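Local coordinates for putative phospholipase A2 (Oryza sativa, PDB 2WG9), which probably catalyses the calcium-dependent hydrolysis of the 2-acyl ester of membrane phospholipids, releasing a lysophospholipid and a free fatty acid, at residues 38-43 and 54-59. Residues are numbered along the deposited sequence; the frame is centred on the assembly and turned at random.
Sequences KYCGIL and DALDAC. With CA (calcium ion), chain C; OCA (octanoic acid (caprylic acid)), chain D.
A buried carboxylate-to-backbone clasp ties K38 and Y39, at the start of the calcium-binding loop, to D57 in the first turn of helix 55-68. With CG anti to its backbone N (chi1 -158°), D57 reaches across to two successive amides. OD2 takes a nearly straight bond from K38 N (2.9 Å, 176°), met on the syn side but out of the carboxylate plane, and also accepts from C53 N. OD1 receives Y39 N through its syn lone pair, a more bent bond of 2.9 Å. The same oxygen lies 3.3 Å from Y39 CB, and the carboxylate stands at the edge of the Y39 ring, its plane turned 50° from it. The helix start is itself capped: D54, the N-cap residue, accepts D57 N at OD1 (2.8 Å). The contact joins the calcium-binding loop to the active-site helix, as in secreted phospholipases A2: Y39 O and G41 O bind calcium with Y44 O and D64 of the same helix, while G41 N donates to octanoate O1 (3.0 Å), itself a calcium ligand. An alanine in place of D57 would probably leave the amides of K38, Y39 and C53 without this acceptor and the loop freer to shift beside the metal. Next to Y39, C40 SG rests 3.5 Å from L56 O and 4.1 Å from L56 CG, and its disulfide to C60 fastens the loop covalently to the helix.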
loop_
_atom_site.group_PDB
_atom_site.type_symbol
_atom_site.label_atom_id
_atom_site.label_comp_id
_atom_site.label_asym_id
_atom_site.label_seq_id
_atom_site.Cartn_x
_atom_site.Cartn_y
_atom_site.Cartn_z
ATOM N N LYS A 38 2.216 0.114 -8.959
ATOM C CA LYS A 38 1.801 1.497 -9.200
ATOM C C LYS A 38 1.310 2.164 -7.912
ATOM O O LYS A 38 1.141 3.388 -7.875
ATOM C CB LYS A 38 0.687 1.560 -10.264
ATOM C CG LYS A 38 1.094 1.145 -11.674
ATOM C CD LYS A 38 -0.151 0.940 -12.541
ATOM C CE LYS A 38 0.171 0.318 -13.891
ATOM N NZ LYS A 38 -1.070 0.141 -14.736
ATOM N N TYR A 39 1.087 1.359 -6.861
ATOM C CA TYR A 39 0.377 1.820 -5.654
ATOM C C TYR A 39 1.102 1.645 -4.304
ATOM O O TYR A 39 0.845 2.403 -3.376
ATOM C CB TYR A 39 -1.020 1.164 -5.564
ATOM C CG TYR A 39 -1.973 1.571 -6.672
ATOM C CD1 TYR A 39 -2.092 0.809 -7.840
ATOM C CD2 TYR A 39 -2.759 2.719 -6.552
ATOM C CE1 TYR A 39 -2.977 1.189 -8.864
ATOM C CE2 TYR A 39 -3.637 3.110 -7.573
ATOM C CZ TYR A 39 -3.738 2.346 -8.721
ATOM O OH TYR A 39 -4.609 2.734 -9.726
ATOM N N CYS A 40 1.973 0.644 -4.175
ATOM C CA CYS A 40 2.597 0.359 -2.872
ATOM C C CYS A 40 3.773 1.292 -2.573
ATOM O O CYS A 40 4.799 1.268 -3.255
ATOM C CB CYS A 40 3.041 -1.106 -2.760
ATOM S SG CYS A 40 1.731 -2.357 -2.819
ATOM N N GLY A 41 3.612 2.109 -1.539
ATOM C CA GLY A 41 4.651 3.039 -1.125
ATOM C C GLY A 41 4.044 4.271 -0.490
ATOM O O GLY A 41 2.897 4.632 -0.767
ATOM N N ILE A 42 4.818 4.924 0.364
ATOM C CA ILE A 42 4.371 6.131 1.046
ATOM C C ILE A 42 4.388 7.301 0.064
ATOM O O ILE A 42 5.361 7.489 -0.666
ATOM C CB ILE A 42 5.249 6.417 2.297
ATOM C CG1 ILE A 42 5.161 5.235 3.277
ATOM C CG2 ILE A 42 4.827 7.734 2.979
ATOM C CD1 ILE A 42 6.264 5.199 4.342
ATOM N N LEU A 43 3.298 8.069 0.033
ATOM C CA LEU A 43 3.156 9.189 -0.913
ATOM C C LEU A 43 3.544 8.749 -2.334
ATOM O O LEU A 43 4.330 9.402 -3.030
ATOM C CB LEU A 43 3.960 10.419 -0.439
ATOM C CG LEU A 43 3.627 10.941 0.970
ATOM C CD1 LEU A 43 4.659 11.940 1.450
ATOM C CD2 LEU A 43 2.234 11.549 1.062
ATOM N N ASP A 54 -0.181 -6.446 -9.605
ATOM C CA ASP A 54 -0.375 -7.794 -9.064
ATOM C C ASP A 54 -1.304 -7.696 -7.861
ATOM O O ASP A 54 -1.883 -6.623 -7.618
ATOM C CB ASP A 54 0.964 -8.487 -8.715
ATOM C CG ASP A 54 1.736 -7.796 -7.588
ATOM O OD1 ASP A 54 1.277 -6.776 -7.019
ATOM O OD2 ASP A 54 2.836 -8.297 -7.268
ATOM N N ALA A 55 -1.464 -8.803 -7.132
ATOM C CA ALA A 55 -2.366 -8.870 -5.976
ATOM C C ALA A 55 -1.945 -7.935 -4.848
ATOM O O ALA A 55 -2.786 -7.262 -4.242
ATOM C CB ALA A 55 -2.468 -10.309 -5.456
ATOM N N LEU A 56 -0.642 -7.896 -4.565
ATOM C CA LEU A 56 -0.113 -6.978 -3.552
ATOM C C LEU A 56 -0.360 -5.526 -3.946
ATOM O O LEU A 56 -0.794 -4.726 -3.119
ATOM C CB LEU A 56 1.378 -7.228 -3.283
ATOM C CG LEU A 56 2.026 -6.399 -2.161
ATOM C CD1 LEU A 56 1.303 -6.563 -0.819
ATOM C CD2 LEU A 56 3.510 -6.746 -2.024
ATOM N N ASP A 57 -0.093 -5.193 -5.206
ATOM C CA ASP A 57 -0.343 -3.834 -5.698
ATOM C C ASP A 57 -1.827 -3.454 -5.565
ATOM O O ASP A 57 -2.167 -2.309 -5.225
ATOM C CB ASP A 57 0.122 -3.713 -7.147
ATOM C CG ASP A 57 0.392 -2.287 -7.557
ATOM O OD1 ASP A 57 0.706 -1.460 -6.675
ATOM O OD2 ASP A 57 0.304 -1.997 -8.774
ATOM N N ALA A 58 -2.704 -4.425 -5.824
ATOM C CA ALA A 58 -4.147 -4.224 -5.674
ATOM C C ALA A 58 -4.547 -3.925 -4.227
ATOM O O ALA A 58 -5.389 -3.063 -3.988
ATOM C CB ALA A 58 -4.933 -5.427 -6.234
ATOM N N CYS A 59 -3.930 -4.618 -3.267
ATOM C CA CYS A 59 -4.139 -4.314 -1.846
ATOM C C CYS A 59 -3.811 -2.851 -1.551
ATOM O O CYS A 59 -4.573 -2.159 -0.871
ATOM C CB CYS A 59 -3.286 -5.223 -0.948
ATOM S SG CYS A 59 -3.704 -6.965 -1.003
HETATM CA CA CA C . 0.720 4.179 -1.990
HETATM C C1 OCA D . 0.113 1.575 0.320
HETATM C C2 OCA D . 0.817 0.613 1.280
HETATM C C3 OCA D . 0.933 1.201 2.685
HETATM C C4 OCA D . 1.993 2.302 2.778
HETATM C C5 OCA D . 3.414 1.784 2.502
HETATM C C6 OCA D . 4.073 1.250 3.772
HETATM C C7 OCA D . 5.591 1.424 3.717
HETATM C C8 OCA D . 6.286 0.067 3.556
HETATM O O1 OCA D . 0.831 2.339 -0.355
HETATM O O2 OCA D . -1.132 1.516 0.276
HETATM O O HOH W 1 0.365 6.316 -0.953
#